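Local atomic coordinates of uroporphyrinogen III cosynthase (HemD) (Helicobacter pylori, PDB entry 3P9Z), a protein that probably catalyses the cyclisation of the linear tetrapyrrole hydroxymethylbilane to uroporphyrinogen III, a step of porphyrin biosynthesis. Residues Ile42-Asn47 and Ile121-Asp126; Asn47-Leu52 and His84-Ala89; Lys162-Phe167 and Glu219-Leu224; Ala175-Phe180 and Gln200-Pro205. All blocks are in the same frame, centred on the assembly; numbering follows the deposited sequence.

Contact 1 of 4, residues Ile42-Asn47 and Ile121-Asp126; sequences IFTSKN and IVSSLD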
# COMPACT_ATOMS: atom_id res chain seq x y z
N ILE A 42 12.09 10.53 -2.38
CA ILE A 42 10.69 10.40 -2.76
C ILE A 42 10.10 9.07 -2.29
O ILE A 42 10.76 8.03 -2.36
CB ILE A 42 10.46 10.72 -4.26
CG1 ILE A 42 8.95 10.72 -4.59
CG2 ILE A 42 11.26 9.78 -5.19
CD1 ILE A 42 8.65 11.45 -5.85
N PHE A 43 8.87 9.15 -1.79
CA PHE A 43 8.11 8.03 -1.27
C PHE A 43 6.75 8.00 -1.96
O PHE A 43 6.17 9.06 -2.24
CB PHE A 43 7.88 8.19 0.24
CG PHE A 43 9.15 8.23 1.06
CD1 PHE A 43 9.88 9.42 1.19
CD2 PHE A 43 9.60 7.09 1.72
CE1 PHE A 43 11.06 9.47 1.96
CE2 PHE A 43 10.77 7.12 2.50
CZ PHE A 43 11.50 8.31 2.62
N THR A 44 6.25 6.80 -2.23
CA THR A 44 4.88 6.61 -2.72
C THR A 44 4.03 5.91 -1.66
O THR A 44 2.81 5.94 -1.74
CB THR A 44 4.84 5.75 -3.98
OG1 THR A 44 5.49 4.51 -3.72
CG2 THR A 44 5.52 6.43 -5.14
N SER A 45 4.66 5.27 -0.67
CA SER A 45 3.92 4.54 0.37
C SER A 45 4.44 4.85 1.78
O SER A 45 5.64 5.03 1.99
CB SER A 45 4.00 3.03 0.13
OG SER A 45 3.55 2.30 1.26
N LYS A 46 3.54 4.87 2.76
CA LYS A 46 3.95 4.95 4.16
C LYS A 46 4.81 3.74 4.59
O LYS A 46 5.58 3.82 5.56
CB LYS A 46 2.73 5.12 5.06
CG LYS A 46 1.81 3.88 5.13
CD LYS A 46 0.49 4.23 5.85
CE LYS A 46 -0.47 3.05 5.84
NZ LYS A 46 -1.71 3.43 6.57
N ASN A 47 4.68 2.63 3.88
CA ASN A 47 5.40 1.42 4.26
C ASN A 47 6.91 1.52 4.07
O ASN A 47 7.68 0.87 4.80
CB ASN A 47 4.82 0.21 3.53
CG ASN A 47 3.41 -0.11 4.02
OD1 ASN A 47 3.21 -0.37 5.20
ND2 ASN A 47 2.44 -0.06 3.11
N ILE A 121 6.25 -4.10 -8.65
CA ILE A 121 5.94 -3.05 -9.59
C ILE A 121 4.46 -2.70 -9.45
O ILE A 121 3.60 -3.52 -9.74
CB ILE A 121 6.31 -3.50 -11.03
CG1 ILE A 121 7.84 -3.61 -11.15
CG2 ILE A 121 5.70 -2.57 -12.10
CD1 ILE A 121 8.32 -4.39 -12.34
N VAL A 122 4.18 -1.49 -8.97
CA VAL A 122 2.80 -1.04 -8.83
C VAL A 122 2.53 0.18 -9.72
O VAL A 122 1.91 0.04 -10.77
CB VAL A 122 2.43 -0.76 -7.35
CG1 VAL A 122 0.98 -0.24 -7.23
CG2 VAL A 122 2.60 -2.03 -6.50
N SER A 123 3.02 1.35 -9.33
CA SER A 123 2.84 2.57 -10.12
C SER A 123 3.90 2.79 -11.21
O SER A 123 3.75 3.67 -12.06
CB SER A 123 2.82 3.78 -9.18
OG SER A 123 4.11 3.94 -8.58
N SER A 124 4.95 1.96 -11.19
CA SER A 124 6.20 2.22 -11.94
C SER A 124 6.57 3.71 -12.04
O SER A 124 6.73 4.26 -13.14
CB SER A 124 6.23 1.50 -13.31
OG SER A 124 4.98 1.59 -13.98
N LEU A 125 6.71 4.34 -10.88
CA LEU A 125 7.16 5.73 -10.82
C LEU A 125 8.55 5.88 -11.44
O LEU A 125 8.89 6.95 -11.92
CB LEU A 125 7.12 6.25 -9.37
CG LEU A 125 7.69 7.65 -9.07
CD1 LEU A 125 6.76 8.74 -9.54
CD2 LEU A 125 7.98 7.81 -7.59
N ASP A 126 9.34 4.80 -11.46
CA ASP A 126 10.66 4.84 -12.09
C ASP A 126 10.60 5.22 -13.58
O ASP A 126 11.44 5.98 -14.05
CB ASP A 126 11.43 3.52 -11.89
CG ASP A 126 10.71 2.30 -12.47
OD1 ASP A 126 9.49 2.14 -12.23
OD2 ASP A 126 11.39 1.48 -13.15

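Contact 2 of 4, residues Asn47-Leu52 and His84-Ala89; sequences NAVFSL and HHFKVA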
# COMPACT_ATOMS: atom_id res chain seq x y z
N ASN A 47 4.68 2.63 3.88
CA ASN A 47 5.40 1.42 4.26
C ASN A 47 6.91 1.52 4.07
O ASN A 47 7.68 0.87 4.80
CB ASN A 47 4.82 0.21 3.53
CG ASN A 47 3.41 -0.11 4.02
OD1 ASN A 47 3.21 -0.37 5.20
ND2 ASN A 47 2.44 -0.06 3.11
N ALA A 48 7.33 2.35 3.11
CA ALA A 48 8.74 2.67 2.92
C ALA A 48 9.26 3.54 4.07
O ALA A 48 10.40 3.38 4.49
CB ALA A 48 8.97 3.35 1.56
N VAL A 49 8.42 4.44 4.59
CA VAL A 49 8.80 5.21 5.78
C VAL A 49 8.98 4.29 7.01
O VAL A 49 10.00 4.35 7.71
CB VAL A 49 7.79 6.35 6.10
CG1 VAL A 49 8.29 7.21 7.28
CG2 VAL A 49 7.55 7.24 4.85
N PHE A 50 7.99 3.42 7.25
CA PHE A 50 8.05 2.50 8.40
C PHE A 50 9.23 1.55 8.33
O PHE A 50 9.82 1.22 9.35
CB PHE A 50 6.76 1.69 8.52
CG PHE A 50 5.56 2.52 8.80
CD1 PHE A 50 5.63 3.60 9.68
CD2 PHE A 50 4.33 2.21 8.20
CE1 PHE A 50 4.50 4.37 9.95
CE2 PHE A 50 3.20 2.98 8.46
CZ PHE A 50 3.28 4.06 9.33
N SER A 51 9.56 1.11 7.12
CA SER A 51 10.72 0.28 6.88
C SER A 51 11.99 0.99 7.34
O SER A 51 12.80 0.40 8.04
CB SER A 51 10.83 -0.07 5.39
OG SER A 51 11.98 -0.88 5.16
N LEU A 52 12.18 2.24 6.93
CA LEU A 52 13.38 3.01 7.33
C LEU A 52 13.47 3.17 8.85
O LEU A 52 14.51 2.89 9.44
CB LEU A 52 13.41 4.39 6.64
CG LEU A 52 13.61 4.42 5.12
CD1 LEU A 52 13.57 5.86 4.65
CD2 LEU A 52 14.91 3.74 4.68
N HIS A 84 6.65 11.47 11.49
CA HIS A 84 7.79 10.70 11.97
C HIS A 84 9.14 11.38 11.82
O HIS A 84 10.17 10.72 11.68
CB HIS A 84 7.77 9.28 11.39
CG HIS A 84 6.64 8.44 11.91
ND1 HIS A 84 6.70 7.76 13.10
CD2 HIS A 84 5.40 8.21 11.41
CE1 HIS A 84 5.55 7.14 13.31
NE2 HIS A 84 4.74 7.39 12.30
N HIS A 85 9.13 12.72 11.85
CA HIS A 85 10.35 13.54 11.98
C HIS A 85 11.24 13.62 10.73
O HIS A 85 12.42 13.95 10.81
CB HIS A 85 11.14 13.15 13.24
CG HIS A 85 10.31 13.13 14.48
ND1 HIS A 85 10.38 12.12 15.42
CD2 HIS A 85 9.34 13.97 14.93
CE1 HIS A 85 9.52 12.35 16.39
NE2 HIS A 85 8.87 13.47 16.12
N PHE A 86 10.68 13.31 9.57
CA PHE A 86 11.40 13.53 8.32
C PHE A 86 11.25 14.99 7.95
O PHE A 86 10.32 15.67 8.41
CB PHE A 86 10.88 12.60 7.23
CG PHE A 86 11.35 11.18 7.38
CD1 PHE A 86 10.76 10.32 8.30
CD2 PHE A 86 12.40 10.70 6.60
CE1 PHE A 86 11.21 9.01 8.45
CE2 PHE A 86 12.85 9.38 6.73
CZ PHE A 86 12.26 8.54 7.65
N LYS A 87 12.20 15.48 7.17
CA LYS A 87 12.16 16.81 6.59
C LYS A 87 11.29 16.84 5.32
O LYS A 87 11.71 16.42 4.24
CB LYS A 87 13.59 17.27 6.27
CG LYS A 87 13.66 18.66 5.65
CD LYS A 87 15.09 19.03 5.30
CE LYS A 87 15.86 19.51 6.52
NZ LYS A 87 17.33 19.48 6.26
N VAL A 88 10.08 17.36 5.44
CA VAL A 88 9.17 17.39 4.29
C VAL A 88 9.39 18.66 3.45
O VAL A 88 9.28 19.77 3.95
CB VAL A 88 7.69 17.27 4.73
CG1 VAL A 88 6.78 17.23 3.53
CG2 VAL A 88 7.51 16.01 5.61
N ALA A 89 9.68 18.47 2.16
CA ALA A 89 9.91 19.60 1.26
C ALA A 89 8.66 20.41 0.97
O ALA A 89 7.55 19.89 1.00
CB ALA A 89 10.52 19.11 -0.04

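Contact 3 of 4, residues Lys162-Phe167 and Glu219-Leu224; sequences KSILIF and ELALSL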
# COMPACT_ATOMS: atom_id res chain seq x y z
N LYS A 162 -22.37 -16.53 2.06
CA LYS A 162 -23.13 -15.30 1.79
C LYS A 162 -22.47 -14.01 2.30
O LYS A 162 -23.08 -12.95 2.24
CB LYS A 162 -24.57 -15.41 2.31
CG LYS A 162 -25.34 -16.58 1.72
CD LYS A 162 -26.68 -16.80 2.38
CE LYS A 162 -27.43 -17.93 1.66
NZ LYS A 162 -28.62 -18.42 2.42
N SER A 163 -21.23 -14.11 2.81
CA SER A 163 -20.43 -12.95 3.25
C SER A 163 -20.27 -11.90 2.16
O SER A 163 -20.17 -12.22 0.97
CB SER A 163 -19.02 -13.37 3.68
OG SER A 163 -19.03 -14.19 4.84
N ILE A 164 -20.25 -10.64 2.59
CA ILE A 164 -19.83 -9.54 1.74
C ILE A 164 -18.34 -9.25 2.00
O ILE A 164 -17.96 -8.92 3.12
CB ILE A 164 -20.67 -8.27 2.01
CG1 ILE A 164 -22.16 -8.51 1.70
CG2 ILE A 164 -20.15 -7.09 1.20
CD1 ILE A 164 -23.11 -7.68 2.57
N LEU A 165 -17.51 -9.34 0.96
CA LEU A 165 -16.07 -9.20 1.10
C LEU A 165 -15.55 -7.91 0.48
O LEU A 165 -15.75 -7.66 -0.73
CB LEU A 165 -15.35 -10.40 0.45
CG LEU A 165 -15.93 -11.78 0.72
CD1 LEU A 165 -15.26 -12.80 -0.16
CD2 LEU A 165 -15.78 -12.14 2.20
N ILE A 166 -14.89 -7.10 1.31
CA ILE A 166 -14.34 -5.81 0.87
C ILE A 166 -12.86 -5.93 0.53
O ILE A 166 -12.00 -6.14 1.43
CB ILE A 166 -14.55 -4.68 1.95
CG1 ILE A 166 -16.05 -4.50 2.26
CG2 ILE A 166 -13.94 -3.36 1.47
CD1 ILE A 166 -16.38 -3.60 3.44
N PHE A 167 -12.55 -5.80 -0.76
CA PHE A 167 -11.14 -5.84 -1.20
C PHE A 167 -10.59 -4.43 -1.37
O PHE A 167 -11.11 -3.65 -2.18
CB PHE A 167 -11.01 -6.65 -2.49
CG PHE A 167 -11.48 -8.08 -2.35
CD1 PHE A 167 -10.62 -9.07 -1.83
CD2 PHE A 167 -12.76 -8.45 -2.74
CE1 PHE A 167 -11.05 -10.40 -1.69
CE2 PHE A 167 -13.20 -9.79 -2.62
CZ PHE A 167 -12.33 -10.77 -2.09
N GLU A 219 -20.10 2.01 3.45
CA GLU A 219 -21.43 2.49 3.06
C GLU A 219 -22.03 1.52 2.06
O GLU A 219 -23.14 1.06 2.23
CB GLU A 219 -21.39 3.91 2.46
CG GLU A 219 -21.14 5.01 3.45
CD GLU A 219 -22.32 5.25 4.40
OE1 GLU A 219 -23.50 4.97 4.03
OE2 GLU A 219 -22.06 5.73 5.52
N LEU A 220 -21.25 1.18 1.04
CA LEU A 220 -21.69 0.23 0.02
C LEU A 220 -22.02 -1.12 0.64
O LEU A 220 -23.10 -1.66 0.39
CB LEU A 220 -20.65 0.09 -1.10
CG LEU A 220 -20.94 -0.87 -2.27
CD1 LEU A 220 -22.31 -0.62 -2.92
CD2 LEU A 220 -19.83 -0.76 -3.32
N ALA A 221 -21.11 -1.66 1.46
CA ALA A 221 -21.35 -2.95 2.12
C ALA A 221 -22.64 -2.96 2.94
O ALA A 221 -23.45 -3.89 2.83
CB ALA A 221 -20.14 -3.34 2.99
N LEU A 222 -22.84 -1.90 3.73
CA LEU A 222 -24.02 -1.81 4.59
C LEU A 222 -25.32 -1.69 3.79
O LEU A 222 -26.35 -2.19 4.23
CB LEU A 222 -23.91 -0.65 5.58
CG LEU A 222 -22.84 -0.79 6.66
CD1 LEU A 222 -22.67 0.54 7.38
CD2 LEU A 222 -23.21 -1.89 7.64
N SER A 223 -25.27 -1.04 2.63
CA SER A 223 -26.46 -0.95 1.78
C SER A 223 -26.90 -2.33 1.26
O SER A 223 -27.99 -2.49 0.74
CB SER A 223 -26.20 -0.01 0.60
OG SER A 223 -25.29 -0.59 -0.30
N LEU A 224 -26.02 -3.31 1.41
CA LEU A 224 -26.24 -4.64 0.84
C LEU A 224 -26.46 -5.72 1.90
O LEU A 224 -26.76 -6.87 1.56
CB LEU A 224 -25.07 -5.04 -0.09
CG LEU A 224 -24.93 -4.28 -1.42
CD1 LEU A 224 -23.56 -4.51 -2.00
CD2 LEU A 224 -26.01 -4.68 -2.43

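Contact 4 of 4, residues Ala175-Phe180 and Gln200-Pro205; sequences AFLHYF and QEQGIP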
# COMPACT_ATOMS: atom_id res chain seq x y z
N ALA A 175 -4.31 -12.60 -2.74
CA ALA A 175 -4.06 -13.45 -1.59
C ALA A 175 -5.32 -14.23 -1.21
O ALA A 175 -5.26 -15.41 -0.85
CB ALA A 175 -3.56 -12.63 -0.42
N PHE A 176 -6.47 -13.56 -1.27
CA PHE A 176 -7.71 -14.24 -0.95
C PHE A 176 -7.90 -15.44 -1.88
O PHE A 176 -8.16 -16.55 -1.41
CB PHE A 176 -8.90 -13.30 -1.04
CG PHE A 176 -10.19 -13.94 -0.65
CD1 PHE A 176 -11.00 -14.56 -1.61
CD2 PHE A 176 -10.60 -13.95 0.68
CE1 PHE A 176 -12.21 -15.16 -1.26
CE2 PHE A 176 -11.81 -14.56 1.04
CZ PHE A 176 -12.62 -15.16 0.06
N LEU A 177 -7.75 -15.20 -3.18
CA LEU A 177 -8.01 -16.24 -4.18
C LEU A 177 -6.97 -17.35 -4.11
O LEU A 177 -7.26 -18.48 -4.42
CB LEU A 177 -8.10 -15.66 -5.58
CG LEU A 177 -9.33 -14.77 -5.82
CD1 LEU A 177 -9.28 -14.14 -7.20
CD2 LEU A 177 -10.63 -15.57 -5.61
N HIS A 178 -5.76 -17.02 -3.66
CA HIS A 178 -4.77 -18.06 -3.38
C HIS A 178 -5.30 -19.09 -2.39
O HIS A 178 -5.10 -20.28 -2.57
CB HIS A 178 -3.44 -17.47 -2.88
CG HIS A 178 -2.38 -18.50 -2.66
ND1 HIS A 178 -1.39 -18.77 -3.58
CD2 HIS A 178 -2.18 -19.38 -1.64
CE1 HIS A 178 -0.62 -19.74 -3.13
NE2 HIS A 178 -1.08 -20.13 -1.95
N TYR A 179 -6.00 -18.63 -1.35
CA TYR A 179 -6.37 -19.53 -0.25
C TYR A 179 -7.80 -20.05 -0.27
O TYR A 179 -8.07 -21.13 0.24
CB TYR A 179 -6.11 -18.86 1.09
CG TYR A 179 -4.66 -18.87 1.53
CD1 TYR A 179 -4.02 -20.07 1.85
CD2 TYR A 179 -3.94 -17.68 1.68
CE1 TYR A 179 -2.69 -20.09 2.26
CE2 TYR A 179 -2.59 -17.69 2.11
CZ TYR A 179 -1.98 -18.89 2.40
OH TYR A 179 -0.66 -18.93 2.82
N PHE A 180 -8.72 -19.27 -0.83
CA PHE A 180 -10.14 -19.54 -0.66
C PHE A 180 -10.88 -19.53 -1.98
O PHE A 180 -10.65 -18.67 -2.83
CB PHE A 180 -10.76 -18.49 0.27
CG PHE A 180 -10.09 -18.38 1.61
CD1 PHE A 180 -10.18 -19.42 2.55
CD2 PHE A 180 -9.37 -17.24 1.96
CE1 PHE A 180 -9.57 -19.32 3.78
CE2 PHE A 180 -8.76 -17.13 3.19
CZ PHE A 180 -8.86 -18.18 4.10
N GLN A 200 -12.35 -8.94 -12.04
CA GLN A 200 -13.10 -9.29 -13.24
C GLN A 200 -12.25 -10.15 -14.21
O GLN A 200 -12.77 -11.05 -14.88
CB GLN A 200 -13.58 -8.01 -13.90
CG GLN A 200 -14.33 -8.18 -15.20
CD GLN A 200 -14.81 -6.85 -15.74
OE1 GLN A 200 -15.46 -6.06 -15.03
NE2 GLN A 200 -14.47 -6.58 -16.99
N GLU A 201 -10.94 -9.88 -14.27
CA GLU A 201 -10.00 -10.69 -15.04
C GLU A 201 -10.04 -12.13 -14.52
O GLU A 201 -9.92 -13.09 -15.29
CB GLU A 201 -8.58 -10.10 -14.94
CG GLU A 201 -7.44 -10.98 -15.51
CD GLU A 201 -6.03 -10.39 -15.29
OE1 GLU A 201 -5.91 -9.33 -14.62
OE2 GLU A 201 -5.05 -10.99 -15.77
N GLN A 202 -10.25 -12.27 -13.21
CA GLN A 202 -10.33 -13.58 -12.57
C GLN A 202 -11.74 -14.18 -12.70
O GLN A 202 -12.01 -15.23 -12.14
CB GLN A 202 -9.93 -13.49 -11.08
CG GLN A 202 -8.55 -12.83 -10.78
CD GLN A 202 -7.40 -13.38 -11.64
OE1 GLN A 202 -6.76 -12.63 -12.37
NE2 GLN A 202 -7.13 -14.67 -11.53
N GLY A 203 -12.63 -13.51 -13.41
CA GLY A 203 -14.02 -13.98 -13.52
C GLY A 203 -14.93 -13.62 -12.36
O GLY A 203 -16.02 -14.17 -12.21
N ILE A 204 -14.49 -12.67 -11.54
CA ILE A 204 -15.26 -12.30 -10.36
C ILE A 204 -15.86 -10.89 -10.43
O ILE A 204 -15.13 -9.90 -10.49
CB ILE A 204 -14.43 -12.47 -9.09
CG1 ILE A 204 -14.13 -13.96 -8.88
CG2 ILE A 204 -15.17 -11.92 -7.88
CD1 ILE A 204 -12.84 -14.24 -8.17
N PRO A 205 -17.19 -10.81 -10.41
CA PRO A 205 -17.85 -9.50 -10.40
C PRO A 205 -17.75 -8.85 -9.02
O PRO A 205 -17.61 -9.53 -8.00
CB PRO A 205 -19.32 -9.85 -10.71
CG PRO A 205 -19.50 -11.26 -10.14
CD PRO A 205 -18.16 -11.93 -10.42

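Contact 1 of 4, residues Ile42-Asn47 and Ile121-Asp126
Where I42 and T44 meet L125, the surfaces in contact are methyl groups rather than flat groups; the one aromatic ring in the two segments, F43, leaves the opposite side of its strand and packs against T77 and L81 of helix 75-83. The contact lies in one of the alpha/beta domains of the uroporphyrinogen III synthase fold, where the end of parallel strand 40-43 and the loop leading on from it face the start of helix 125-131. L125 carries the contact through CD2, which lies 3.7 Å from CG2 of T44 and 4.1 Å from CD1 of I42. I42 and L125 point at each other tip to tip, whereas T44 and L125 run past one another in opposite directions. In T44 the hydroxyl stands between N and C of its own backbone (chi1 55°), which leaves CG2 for the leucine while OG1 bonds to Y115 and to a bound malonate. That ion, probably from the crystallisation liquor, is also held by S123 OG and the backbone N atoms of V122 and L125; it may mark a place for a substrate carboxylate. Beyond T44 the chain enters helix 46-55, where S45 is the N-cap: its OG accepts from N47 N at 2.9 Å, with a fairly straight N-H···O angle of 158°.

Contact 2 of 4, residues Asn47-Leu52 and His84-Ala89
V49, F50 and L52, on helix 46-55, face H84 and F86 in an irregular segment that has just left helix 75-83, the backbones coming nearest at the CA atoms of V49 and H84, 8.3 Å apart. The turn that carries these partners is a Schellman motif, with H85 at positive phi (73°) as its C-prime residue, F86 N returning to L81 O and H85 N to Q82 O. It ends helix 75-83 and sends H84 and F86 towards helix 46-55 within the alpha/beta domain. F86 is gripped from two directions. V49 and F86 run past each other in opposite senses, CG1 of the valine being set opposite its own backbone N (chi1 -175°) and lying 3.6 Å from F86 CE1; L52 meets the phenylalanine at about a right angle, with L52 CD1 4.2 Å from F86 CE2. L81, L62 and Q66 add to the surroundings of this phenyl group, so it is buried between helices 46-55, 60-66 and 75-83. The aromatic pair of the contact is F50 with H84. Although CB of F50 leaves the helix away from the other segment, its ring swings back and turns an edge to the face of the H84 imidazole, an offset edge-to-face pair with planes at 88° and centroids 5.8 Å apart. Y28 touches F50 as well, joining this ring to strand 19-28. Within the pair the nearest atoms are F50 CE1 and H84 NE2 at 3.8 Å, the nitrogen lying near the plane of the phenyl ring.

Contact 3 of 4, residues Lys162-Phe167 and Glu219-Leu224
Alternate residues I164 and I166 hold nearly the same first torsion (chi1 -62° and -58°), each with CG1 opposite its own carbonyl carbon, and this brings the CD1 methyls of both side chains to A221 on helix 214-223. I166 arrives end-on, CD1 to A221 CB being 3.8 Å. I164 uses both branches: CG2 lies 4.2 Å from A221 CB, while the longer arm, twisted away from full extension at chi2 149°, carries CD1 onto the backbone carbonyls of A221 and L224. There I164 CD1 sits 3.8 Å from A221 O and 3.9 Å from L224 O, and also 4.2 Å from L224 CB. At A221, whose side chain is a single methyl, the helix approaches to 6.8 Å between the CA atoms of I164 and A221. This is the strand-to-helix interface on one side of an alpha/beta/alpha sandwich: strand 164-167 runs parallel to 7-10 and 187-190, and its side chains alternate between the two faces of the sheet. I164 and I166 turn to helix 214-223, whereas L165 and F167 turn to the other face and meet helix 170-179, where F167 pairs edge-to-face with the ring of F176. I189 of the neighbouring strand widens the isoleucine surface by touching I164, L220 and A221, and I7 on strand 7-10 is met by L222. Of the two carbonyls near I164 CD1, A221 O accepts a backbone bond from L224 N at 3.0 Å.

Contact 4 of 4, residues Ala175-Phe180 and Gln200-Pro205
L177 and I204 reach for one another tip to tip, the CD1 methyl of I204 settling against both branches of the leucine, 3.6 Å from L177 CD2 and 3.7 Å from L177 CD1. The same CD1 of L177 also touches the aliphatic part of Q202, at 3.9 Å from CG, with CB of the glutamine almost as near. A bend in the glutamine chain (chi2 -49°) means that its carbons, not its amide, meet the leucine. One shell out, F182 lies against both L177 and I204. The geometry of the second segment is set by a Schellman motif ending helix 193-201: G203 takes positive phi (83°) and its N bonds to Q200 O at 2.9 Å, so that the chain turns and presents Q202 and I204 to the same side chain. On the leucine's own helix, F176 O accepts from both F180 N and Y179 N as helix 170-179 runs out, and Y179 OH is tied to L149 N and K147 O. Both helices belong to successive beta-alpha-beta crossovers of the parallel sheet, the first running from strand 164-167 to 187-190 and the second from 187-190 to 206-208. Built from methyl and methylene groups, the contact relies on close fit and the burial of hydrocarbon surface, with no charge pairing or directional bond between the segments.

Overall arrangement
From the N terminus, contact 1 is the first loop to open, at strand 40-43, and it closes at the start of helix 125-131. Contact 2 is nested inside it, running from helix 46-55 to the segment after helix 75-83; the two share N47, and the F43 ring packs on A48, V49 and L52. Contact 3 then follows in series, from strand 164-167 to helix 214-223, and encloses contact 4, whose F176 touches L165 and F167. The two nested pairs lie in the two alpha/beta domains, which strands 19-28 and 135-146 connect, as in the known synthase fold, with contacts 2 and 3 about 34 Å apart between centres.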